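PDB 1IZC: macrophomate synthase intermolecular Diels-Alderase from Macrophoma commelinae, which belongs to the HpcH/HpaI aldolase/citrate lyase family of TIM-barrel proteins and binds a magnesium ion together with pyruvic acid. Local coordinates for residues F66-E72 against L97-P103; G120-V126 against C179-E185. The protein carries 1 engineered substitution. Numbering follows the deposited sequence.

Contact 1: F66-E72 against L97-P103; sequences FVWIDVE and LVIVRVP. With PYR (pyruvic acid), chain C.
Extended strands 66-70 and 97-101 run parallel, axes 4.6 Å apart and crossing at -20°, pairing Phe66 with Leu97 through Asp70 with Arg101. Hydrogen bonds alternate: Val67 N to Leu97 O and Arg101 N to Ile69 O (2.9 Å), Ile99 N to Val67 O (3.0 Å), Ile69 N to Ile99 O and Val71 N to Arg101 O (2.8 Å). Val67, Ile69, Val98 and Val100 share one face, with helix 78-91 on it; on the other, Ile99 CD1 makes a CH-pi contact 4.2 Å from the Phe66 ring centroid. Asp70, also hydrogen-bonded to Trp152 of a neighbouring subunit, holds Arg101 (chi1-chi3 t, t, p) in a bidentate salt bridge: NE to OD1 3.0 Å, NH2 to OD2 2.9 Å. Trp68 CH2 (3.7 Å from Arg101 NE) and Glu72 OE1 (3.4 Å, charges only) cover opposite guanidinium faces; Glu72 OE2 is hydrogen-bonded to His125. Arg101 NH1 hydrogen-bonds pyruvic acid O3 (2.6 Å). This is a TIM-barrel beta-alpha-beta unit with the ligand pocket at its C-terminal strand ends.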
ATOM      1  N   PHE A  66       2.705  10.653 -25.282  1.00 10.26           N
ATOM      2  CA  PHE A  66       2.570  11.162 -23.924  1.00  6.82           C
ATOM      3  C   PHE A  66       1.542  10.365 -23.139  1.00  7.65           C
ATOM      4  O   PHE A  66       0.676   9.714 -23.719  1.00  8.64           O
ATOM      5  CB  PHE A  66       2.161  12.655 -23.903  1.00  8.07           C
ATOM      6  CG  PHE A  66       0.761  12.936 -24.422  1.00 12.07           C
ATOM      7  CD1 PHE A  66      -0.357  12.778 -23.602  1.00  8.98           C
ATOM      8  CD2 PHE A  66       0.572  13.382 -25.727  1.00  9.31           C
ATOM      9  CE1 PHE A  66      -1.644  13.067 -24.074  1.00  9.98           C
ATOM     10  CE2 PHE A  66      -0.710  13.677 -26.216  1.00  9.87           C
ATOM     11  CZ  PHE A  66      -1.819  13.522 -25.391  1.00 11.17           C
ATOM     12  N   VAL A  67       1.666  10.406 -21.815  1.00  9.25           N
ATOM     13  CA  VAL A  67       0.691   9.778 -20.928  1.00  8.05           C
ATOM     14  C   VAL A  67       0.179  10.990 -20.161  1.00  7.98           C
ATOM     15  O   VAL A  67       0.966  11.742 -19.586  1.00  9.83           O
ATOM     16  CB  VAL A  67       1.335   8.784 -19.934  1.00  9.72           C
ATOM     17  CG1 VAL A  67       0.259   8.266 -18.961  1.00  8.12           C
ATOM     18  CG2 VAL A  67       1.950   7.607 -20.700  1.00 11.04           C
ATOM     19  N   TRP A  68      -1.131  11.194 -20.200  1.00  7.33           N
ATOM     20  CA  TRP A  68      -1.794  12.317 -19.551  1.00  8.75           C
ATOM     21  C   TRP A  68      -2.396  11.776 -18.257  1.00 10.06           C
ATOM     22  O   TRP A  68      -3.392  11.060 -18.285  1.00 10.35           O
ATOM     23  CB  TRP A  68      -2.889  12.817 -20.498  1.00 10.71           C
ATOM     24  CG  TRP A  68      -3.530  14.110 -20.175  1.00 17.77           C
ATOM     25  CD1 TRP A  68      -3.135  15.351 -20.595  1.00 25.12           C
ATOM     26  CD2 TRP A  68      -4.744  14.300 -19.443  1.00 18.47           C
ATOM     27  NE1 TRP A  68      -4.038  16.301 -20.171  1.00 23.38           N
ATOM     28  CE2 TRP A  68      -5.032  15.681 -19.459  1.00 24.34           C
ATOM     29  CE3 TRP A  68      -5.621  13.433 -18.779  1.00 24.30           C
ATOM     30  CZ2 TRP A  68      -6.165  16.220 -18.830  1.00 24.27           C
ATOM     31  CZ3 TRP A  68      -6.752  13.970 -18.153  1.00 29.08           C
ATOM     32  CH2 TRP A  68      -7.008  15.349 -18.184  1.00 23.77           C
ATOM     33  N   ILE A  69      -1.791  12.122 -17.124  1.00  9.03           N
ATOM     34  CA  ILE A  69      -2.270  11.628 -15.835  1.00  6.43           C
ATOM     35  C   ILE A  69      -3.180  12.657 -15.180  1.00  8.42           C
ATOM     36  O   ILE A  69      -2.794  13.809 -15.003  1.00  8.00           O
ATOM     37  CB  ILE A  69      -1.085  11.309 -14.906  1.00  6.16           C
ATOM     38  CG1 ILE A  69      -0.142  10.325 -15.609  1.00 10.34           C
ATOM     39  CG2 ILE A  69      -1.591  10.746 -13.569  1.00 10.38           C
ATOM     40  CD1 ILE A  69       1.111   9.980 -14.806  1.00 13.90           C
ATOM     41  N   ASP A  70      -4.389  12.234 -14.820  1.00  7.88           N
ATOM     42  CA  ASP A  70      -5.349  13.139 -14.205  1.00  8.83           C
ATOM     43  C   ASP A  70      -5.343  13.030 -12.685  1.00 11.20           C
ATOM     44  O   ASP A  70      -5.828  12.049 -12.115  1.00 11.67           O
ATOM     45  CB  ASP A  70      -6.751  12.853 -14.751  1.00  9.01           C
ATOM     46  CG  ASP A  70      -7.796  13.802 -14.201  1.00 13.42           C
ATOM     47  OD1 ASP A  70      -7.420  14.823 -13.595  1.00 14.67           O
ATOM     48  OD2 ASP A  70      -8.997  13.531 -14.397  1.00 20.34           O
ATOM     49  N   VAL A  71      -4.790  14.042 -12.029  1.00 10.38           N
ATOM     50  CA  VAL A  71      -4.743  14.050 -10.584  1.00 12.47           C
ATOM     51  C   VAL A  71      -5.904  14.876 -10.050  1.00 12.81           C
ATOM     52  O   VAL A  71      -6.217  14.808  -8.867  1.00 11.66           O
ATOM     53  CB  VAL A  71      -3.391  14.613 -10.071  1.00 17.37           C
ATOM     54  CG1 VAL A  71      -3.346  14.592  -8.565  1.00 19.79           C
ATOM     55  CG2 VAL A  71      -2.262  13.782 -10.620  1.00 21.73           C
ATOM     56  N   GLU A  72      -6.554  15.664 -10.907  1.00  8.47           N
ATOM     57  CA  GLU A  72      -7.688  16.425 -10.395  1.00  6.55           C
ATOM     58  C   GLU A  72      -8.774  15.443  -9.986  1.00  6.96           C
ATOM     59  O   GLU A  72      -9.370  15.577  -8.914  1.00 10.88           O
ATOM     60  CB  GLU A  72      -8.278  17.397 -11.421  1.00  8.67           C
ATOM     61  CG  GLU A  72      -9.508  18.129 -10.837  1.00 11.92           C
ATOM     62  CD  GLU A  72     -10.237  19.036 -11.827  1.00 14.32           C
ATOM     63  OE1 GLU A  72     -10.167  18.790 -13.052  1.00 11.35           O
ATOM     64  OE2 GLU A  72     -10.904  19.984 -11.359  1.00 12.87           O
ATOM     65  N   LEU A  97       6.279  11.367 -23.013  1.00  8.47           N
ATOM     66  CA  LEU A  97       6.364  12.512 -22.114  1.00  8.20           C
ATOM     67  C   LEU A  97       5.172  12.434 -21.161  1.00  9.98           C
ATOM     68  O   LEU A  97       4.164  11.801 -21.476  1.00 13.40           O
ATOM     69  CB  LEU A  97       6.310  13.803 -22.922  1.00  8.55           C
ATOM     70  CG  LEU A  97       7.466  13.883 -23.918  1.00 12.37           C
ATOM     71  CD1 LEU A  97       7.340  15.156 -24.728  1.00 13.78           C
ATOM     72  CD2 LEU A  97       8.800  13.831 -23.163  1.00 15.91           C
ATOM     73  N   VAL A  98       5.275  13.075 -20.000  1.00  8.20           N
ATOM     74  CA  VAL A  98       4.178  13.022 -19.049  1.00  8.08           C
ATOM     75  C   VAL A  98       3.547  14.380 -18.817  1.00  8.69           C
ATOM     76  O   VAL A  98       4.241  15.361 -18.542  1.00 10.98           O
ATOM     77  CB  VAL A  98       4.639  12.463 -17.675  1.00 11.75           C
ATOM     78  CG1 VAL A  98       3.474  12.484 -16.691  1.00 11.86           C
ATOM     79  CG2 VAL A  98       5.180  11.058 -17.838  1.00 10.08           C
ATOM     80  N   ILE A  99       2.226  14.430 -18.959  1.00  7.29           N
ATOM     81  CA  ILE A  99       1.454  15.653 -18.731  1.00  7.82           C
ATOM     82  C   ILE A  99       0.536  15.322 -17.567  1.00 10.03           C
ATOM     83  O   ILE A  99      -0.067  14.233 -17.526  1.00  9.31           O
ATOM     84  CB  ILE A  99       0.616  16.020 -19.968  1.00  9.50           C
ATOM     85  CG1 ILE A  99       1.556  16.336 -21.136  1.00 11.16           C
ATOM     86  CG2 ILE A  99      -0.287  17.222 -19.660  1.00  9.63           C
ATOM     87  CD1 ILE A  99       0.861  16.343 -22.503  1.00 14.08           C
ATOM     88  N   VAL A 100       0.424  16.242 -16.616  1.00  6.67           N
ATOM     89  CA  VAL A 100      -0.403  15.981 -15.459  1.00  8.22           C
ATOM     90  C   VAL A 100      -1.412  17.084 -15.259  1.00 10.04           C
ATOM     91  O   VAL A 100      -1.052  18.262 -15.265  1.00 10.46           O
ATOM     92  CB  VAL A 100       0.448  15.884 -14.157  1.00  7.62           C
ATOM     93  CG1 VAL A 100      -0.472  15.644 -12.953  1.00 10.74           C
ATOM     94  CG2 VAL A 100       1.455  14.757 -14.275  1.00  6.67           C
ATOM     95  N   ARG A 101      -2.682  16.709 -15.144  1.00  9.36           N
ATOM     96  CA  ARG A 101      -3.688  17.718 -14.839  1.00  8.94           C
ATOM     97  C   ARG A 101      -3.809  17.665 -13.328  1.00 13.50           C
ATOM     98  O   ARG A 101      -4.167  16.636 -12.749  1.00 11.82           O
ATOM     99  CB  ARG A 101      -5.056  17.434 -15.443  1.00 10.78           C
ATOM    100  CG  ARG A 101      -6.050  18.374 -14.776  1.00 13.34           C
ATOM    101  CD  ARG A 101      -7.351  18.424 -15.427  1.00 16.41           C
ATOM    102  NE  ARG A 101      -8.131  17.208 -15.246  1.00 13.51           N
ATOM    103  CZ  ARG A 101      -9.302  17.046 -15.836  1.00 14.82           C
ATOM    104  NH1 ARG A 101      -9.767  18.019 -16.609  1.00 13.43           N
ATOM    105  NH2 ARG A 101      -9.995  15.926 -15.678  1.00 13.98           N
ATOM    106  N   VAL A 102      -3.513  18.784 -12.689  1.00  8.51           N
ATOM    107  CA  VAL A 102      -3.520  18.857 -11.248  1.00  9.47           C
ATOM    108  C   VAL A 102      -4.752  19.525 -10.677  1.00 10.65           C
ATOM    109  O   VAL A 102      -5.488  20.187 -11.392  1.00 13.09           O
ATOM    110  CB  VAL A 102      -2.295  19.665 -10.753  1.00 13.40           C
ATOM    111  CG1 VAL A 102      -1.005  18.999 -11.216  1.00 11.18           C
ATOM    112  CG2 VAL A 102      -2.365  21.101 -11.295  1.00 15.70           C
ATOM    113  N   PRO A 103      -5.010  19.312  -9.379  1.00 10.95           N
ATOM    114  CA  PRO A 103      -6.171  19.953  -8.749  1.00  9.28           C
ATOM    115  C   PRO A 103      -5.798  21.443  -8.804  1.00 10.96           C
ATOM    116  O   PRO A 103      -4.637  21.789  -8.604  1.00 13.53           O
ATOM    117  CB  PRO A 103      -6.133  19.420  -7.316  1.00 10.15           C
ATOM    118  CG  PRO A 103      -5.404  18.104  -7.438  1.00 10.03           C
ATOM    119  CD  PRO A 103      -4.331  18.387  -8.455  1.00 11.43           C
TER
HETATM  120  C   PYR C2001     -14.138  18.651 -18.860  1.00 27.01           C
HETATM  121  O   PYR C2001     -14.670  19.217 -17.886  1.00 18.57           O
HETATM  122  OXT PYR C2001     -14.735  18.344 -19.921  1.00 26.17           O
HETATM  123  CA  PYR C2001     -12.673  18.362 -18.638  1.00 18.39           C
HETATM  124  O3  PYR C2001     -12.058  18.647 -17.598  1.00 19.67           O
HETATM  125  CB  PYR C2001     -12.008  17.708 -19.778  1.00 17.63           C

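Contact 2: G120-V126 against C179-E185; sequences GIVIPHV and CIIPQIE. With MG (magnesium ion), chain B; PYR (pyruvic acid), chain C.
Val122 and Ile181 meet on the face of the sheet that looks into the barrel, Val122 CG2 lying 3.9 Å from Ile181 CB. On the reverse face Ile123 CD1 touches Ile180 CG2 at 3.5 Å, and farther along Val126 CG2 rests 3.8 Å from Pro182 CB. The strands that carry them, 120-123 and 179-184, run parallel with axes 4.5 Å apart at closest approach, crossing at -22°, in register from Gly120 with Cys179 to Ile123 with Pro182. Four backbone hydrogen bonds join them: Ile121 N to Cys179 O, Ile181 N to Ile121 O and Ile123 N to Ile181 O, all 2.9 Å, then Gln183 N to Ile123 O at 2.8 Å. His125 takes a left-handed helical conformation (52/43); its N donates to Glu185 OE2 (2.8 Å), while Val126 N returns to Gln183 O (3.0 Å). The same carboxylate oxygen lies over the face of the imidazole, whose NE2 is hydrogen-bonded to Glu72 OE2. Water 1 links His125 ND1 (2.7 Å) to Glu185 O (2.9 Å). Glu185 (chi1 p) binds magnesium through OE1 at 2.1 Å; pyruvic acid O and O3, two waters and Asp211 complete the site. Gln183 NE2 stands 3.0 Å from pyruvic acid O3, its OE1 hydrogen-bonded to Arg101 NH1. These are adjacent TIM-barrel strands with the metal and ligand site at their C-terminal ends. Around them, strand 97-101 flanks Gly120 and Val122, Met206 of strand 205-207 packs on Val122 and Ile181, and helices 129-139 and 193-197 cover the outer face.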
ATOM      1  N   GLY A 120       4.554  18.549 -18.520  1.00  8.71           N
ATOM      2  CA  GLY A 120       3.453  19.467 -18.761  1.00  8.74           C
ATOM      3  C   GLY A 120       2.452  19.442 -17.617  1.00 10.39           C
ATOM      4  O   GLY A 120       2.174  18.389 -17.029  1.00  7.21           O
ATOM      5  N   ILE A 121       1.917  20.611 -17.289  1.00  7.53           N
ATOM      6  CA  ILE A 121       0.924  20.731 -16.236  1.00  8.52           C
ATOM      7  C   ILE A 121      -0.315  21.391 -16.837  1.00  8.72           C
ATOM      8  O   ILE A 121      -0.224  22.461 -17.444  1.00  8.74           O
ATOM      9  CB  ILE A 121       1.439  21.610 -15.070  1.00  8.16           C
ATOM     10  CG1 ILE A 121       2.683  20.980 -14.431  1.00  6.96           C
ATOM     11  CG2 ILE A 121       0.342  21.826 -14.044  1.00  9.47           C
ATOM     12  CD1 ILE A 121       2.439  19.653 -13.679  1.00  8.19           C
ATOM     13  N   VAL A 122      -1.462  20.737 -16.682  1.00  8.57           N
ATOM     14  CA  VAL A 122      -2.727  21.283 -17.156  1.00  9.02           C
ATOM     15  C   VAL A 122      -3.449  21.831 -15.924  1.00 10.43           C
ATOM     16  O   VAL A 122      -3.613  21.136 -14.913  1.00  8.69           O
ATOM     17  CB  VAL A 122      -3.598  20.204 -17.848  1.00  7.98           C
ATOM     18  CG1 VAL A 122      -4.993  20.782 -18.153  1.00  9.94           C
ATOM     19  CG2 VAL A 122      -2.911  19.733 -19.132  1.00  9.54           C
ATOM     20  N   ILE A 123      -3.865  23.091 -16.009  1.00  7.56           N
ATOM     21  CA  ILE A 123      -4.527  23.770 -14.896  1.00  8.23           C
ATOM     22  C   ILE A 123      -6.021  23.823 -15.159  1.00 10.25           C
ATOM     23  O   ILE A 123      -6.467  24.458 -16.118  1.00  9.63           O
ATOM     24  CB  ILE A 123      -4.021  25.225 -14.774  1.00 10.66           C
ATOM     25  CG1 ILE A 123      -2.497  25.237 -14.641  1.00 11.34           C
ATOM     26  CG2 ILE A 123      -4.688  25.904 -13.563  1.00 10.53           C
ATOM     27  CD1 ILE A 123      -1.894  26.603 -14.959  1.00 11.91           C
ATOM     28  N   PRO A 124      -6.822  23.152 -14.319  1.00  8.21           N
ATOM     29  CA  PRO A 124      -8.258  23.203 -14.580  1.00 10.40           C
ATOM     30  C   PRO A 124      -8.961  24.494 -14.164  1.00  7.93           C
ATOM     31  O   PRO A 124      -8.463  25.265 -13.341  1.00  9.91           O
ATOM     32  CB  PRO A 124      -8.794  21.984 -13.826  1.00 12.78           C
ATOM     33  CG  PRO A 124      -7.872  21.865 -12.646  1.00 10.48           C
ATOM     34  CD  PRO A 124      -6.492  22.263 -13.189  1.00 10.66           C
ATOM     35  N   HIS A 125     -10.112  24.723 -14.792  1.00  9.96           N
ATOM     36  CA  HIS A 125     -10.983  25.850 -14.486  1.00 11.65           C
ATOM     37  C   HIS A 125     -10.308  27.213 -14.490  1.00 12.11           C
ATOM     38  O   HIS A 125     -10.578  28.029 -13.621  1.00 11.33           O
ATOM     39  CB  HIS A 125     -11.630  25.614 -13.118  1.00 13.06           C
ATOM     40  CG  HIS A 125     -12.050  24.193 -12.897  1.00 20.42           C
ATOM     41  ND1 HIS A 125     -13.119  23.622 -13.555  1.00 22.13           N
ATOM     42  CD2 HIS A 125     -11.483  23.199 -12.168  1.00 23.88           C
ATOM     43  CE1 HIS A 125     -13.186  22.337 -13.249  1.00 25.34           C
ATOM     44  NE2 HIS A 125     -12.205  22.055 -12.409  1.00 16.48           N
ATOM     45  N   VAL A 126      -9.448  27.466 -15.468  1.00  9.28           N
ATOM     46  CA  VAL A 126      -8.767  28.761 -15.521  1.00  8.68           C
ATOM     47  C   VAL A 126      -9.724  29.846 -15.994  1.00  9.35           C
ATOM     48  O   VAL A 126     -10.419  29.674 -16.994  1.00 11.21           O
ATOM     49  CB  VAL A 126      -7.547  28.703 -16.462  1.00  8.41           C
ATOM     50  CG1 VAL A 126      -6.976  30.111 -16.677  1.00  8.93           C
ATOM     51  CG2 VAL A 126      -6.470  27.839 -15.840  1.00  9.69           C
ATOM     52  N   CYS A 179       6.091  22.672 -19.511  1.00  8.47           N
ATOM     53  CA  CYS A 179       5.019  23.470 -20.116  1.00  6.04           C
ATOM     54  C   CYS A 179       3.795  23.680 -19.232  1.00 10.41           C
ATOM     55  O   CYS A 179       3.461  22.829 -18.393  1.00  9.62           O
ATOM     56  CB  CYS A 179       4.553  22.805 -21.412  1.00 11.77           C
ATOM     57  SG  CYS A 179       5.854  22.548 -22.640  1.00 14.11           S
ATOM     58  N   ILE A 180       3.128  24.819 -19.443  1.00  8.47           N
ATOM     59  CA  ILE A 180       1.912  25.176 -18.719  1.00 11.51           C
ATOM     60  C   ILE A 180       0.763  25.236 -19.727  1.00 12.35           C
ATOM     61  O   ILE A 180       0.858  25.906 -20.767  1.00 11.40           O
ATOM     62  CB  ILE A 180       2.016  26.554 -18.010  1.00 17.00           C
ATOM     63  CG1 ILE A 180       3.144  26.555 -16.998  1.00 28.49           C
ATOM     64  CG2 ILE A 180       0.725  26.844 -17.263  1.00 21.47           C
ATOM     65  CD1 ILE A 180       3.167  27.815 -16.124  1.00 35.62           C
ATOM     66  N   ILE A 181      -0.316  24.524 -19.412  1.00  9.08           N
ATOM     67  CA  ILE A 181      -1.492  24.443 -20.260  1.00 10.61           C
ATOM     68  C   ILE A 181      -2.777  24.773 -19.493  1.00 12.66           C
ATOM     69  O   ILE A 181      -3.293  23.943 -18.737  1.00 10.25           O
ATOM     70  CB  ILE A 181      -1.643  23.015 -20.858  1.00 10.43           C
ATOM     71  CG1 ILE A 181      -0.401  22.657 -21.678  1.00 12.36           C
ATOM     72  CG2 ILE A 181      -2.879  22.926 -21.768  1.00 10.64           C
ATOM     73  CD1 ILE A 181       0.620  21.834 -20.902  1.00 15.31           C
ATOM     74  N   PRO A 182      -3.302  25.994 -19.668  1.00 10.42           N
ATOM     75  CA  PRO A 182      -4.539  26.354 -18.964  1.00 10.30           C
ATOM     76  C   PRO A 182      -5.695  25.592 -19.591  1.00 11.34           C
ATOM     77  O   PRO A 182      -5.703  25.375 -20.800  1.00 12.34           O
ATOM     78  CB  PRO A 182      -4.690  27.847 -19.252  1.00 12.56           C
ATOM     79  CG  PRO A 182      -3.276  28.312 -19.491  1.00 11.99           C
ATOM     80  CD  PRO A 182      -2.698  27.175 -20.313  1.00  9.93           C
ATOM     81  N   GLN A 183      -6.666  25.191 -18.776  1.00 10.90           N
ATOM     82  CA  GLN A 183      -7.839  24.518 -19.301  1.00 10.72           C
ATOM     83  C   GLN A 183      -9.022  25.468 -19.107  1.00 11.44           C
ATOM     84  O   GLN A 183      -9.270  25.959 -18.001  1.00 14.70           O
ATOM     85  CB  GLN A 183      -8.069  23.188 -18.579  1.00 12.61           C
ATOM     86  CG  GLN A 183      -9.332  22.503 -19.013  1.00 17.02           C
ATOM     87  CD  GLN A 183      -9.409  21.076 -18.530  1.00 12.73           C
ATOM     88  OE1 GLN A 183      -8.823  20.717 -17.505  1.00 15.96           O
ATOM     89  NE2 GLN A 183     -10.148  20.253 -19.259  1.00 15.76           N
ATOM     90  N   ILE A 184      -9.721  25.744 -20.203  1.00 10.51           N
ATOM     91  CA  ILE A 184     -10.875  26.646 -20.229  1.00 11.43           C
ATOM     92  C   ILE A 184     -12.128  25.782 -20.186  1.00 11.14           C
ATOM     93  O   ILE A 184     -12.390  25.004 -21.108  1.00 13.09           O
ATOM     94  CB  ILE A 184     -10.869  27.480 -21.534  1.00 12.37           C
ATOM     95  CG1 ILE A 184      -9.569  28.278 -21.635  1.00 13.15           C
ATOM     96  CG2 ILE A 184     -12.067  28.429 -21.568  1.00 13.24           C
ATOM     97  CD1 ILE A 184      -9.411  29.345 -20.568  1.00 13.44           C
ATOM     98  N   GLU A 185     -12.919  25.925 -19.132  1.00 10.04           N
ATOM     99  CA  GLU A 185     -14.092  25.072 -19.005  1.00 13.76           C
ATOM    100  C   GLU A 185     -15.237  25.687 -18.227  1.00 13.91           C
ATOM    101  O   GLU A 185     -15.959  25.004 -17.497  1.00 14.39           O
ATOM    102  CB  GLU A 185     -13.677  23.749 -18.377  1.00 15.71           C
ATOM    103  CG  GLU A 185     -12.877  23.878 -17.104  1.00 15.49           C
ATOM    104  CD  GLU A 185     -12.350  22.533 -16.653  1.00 20.00           C
ATOM    105  OE1 GLU A 185     -12.952  21.534 -17.071  1.00 15.02           O
ATOM    106  OE2 GLU A 185     -11.359  22.466 -15.898  1.00 15.99           O
TER
HETATM  107 MG    MG B1001     -13.281  19.638 -16.273  1.00 21.80          MG
HETATM  108  C   PYR C2001     -14.138  18.651 -18.860  1.00 27.01           C
HETATM  109  O   PYR C2001     -14.670  19.217 -17.886  1.00 18.57           O
HETATM  110  OXT PYR C2001     -14.735  18.344 -19.921  1.00 26.17           O
HETATM  111  CA  PYR C2001     -12.673  18.362 -18.638  1.00 18.39           C
HETATM  112  O3  PYR C2001     -12.058  18.647 -17.598  1.00 19.67           O
HETATM  113  CB  PYR C2001     -12.008  17.708 -19.778  1.00 17.63           C
HETATM  114  O   HOH W   1     -15.117  25.057 -14.718  1.00 26.61           O
HETATM  115  O   HOH W   2     -12.498  27.842 -17.063  1.00 11.08           O
HETATM  116  O   HOH W   3     -11.692  20.024 -14.816  1.00 14.91           O
HETATM  117  O   HOH W   4     -13.740  17.544 -15.527  1.00 11.36           O

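In the fold
Strand 66-70 leads through helix 78-91 into strand 97-101, and contact 1 closes that loop. Helix 107-116 then brings the chain to strand 120-123, from which a longer excursion carrying helices 129-139 and 171-177 returns at strand 179-184, where contact 2 closes. The two loops follow in series, neither nesting nor crossing. Strands 97-101 and 120-123 are neighbours, with Val100 N 2.8 Å from Gly120 O, so the contacts span four consecutive strands of the closed eight-stranded barrel. At the C-terminal ends of those strands a probable hydrogen bond between Glu72 and His125 ties the two contacts together, and both converge on the pyruvic acid.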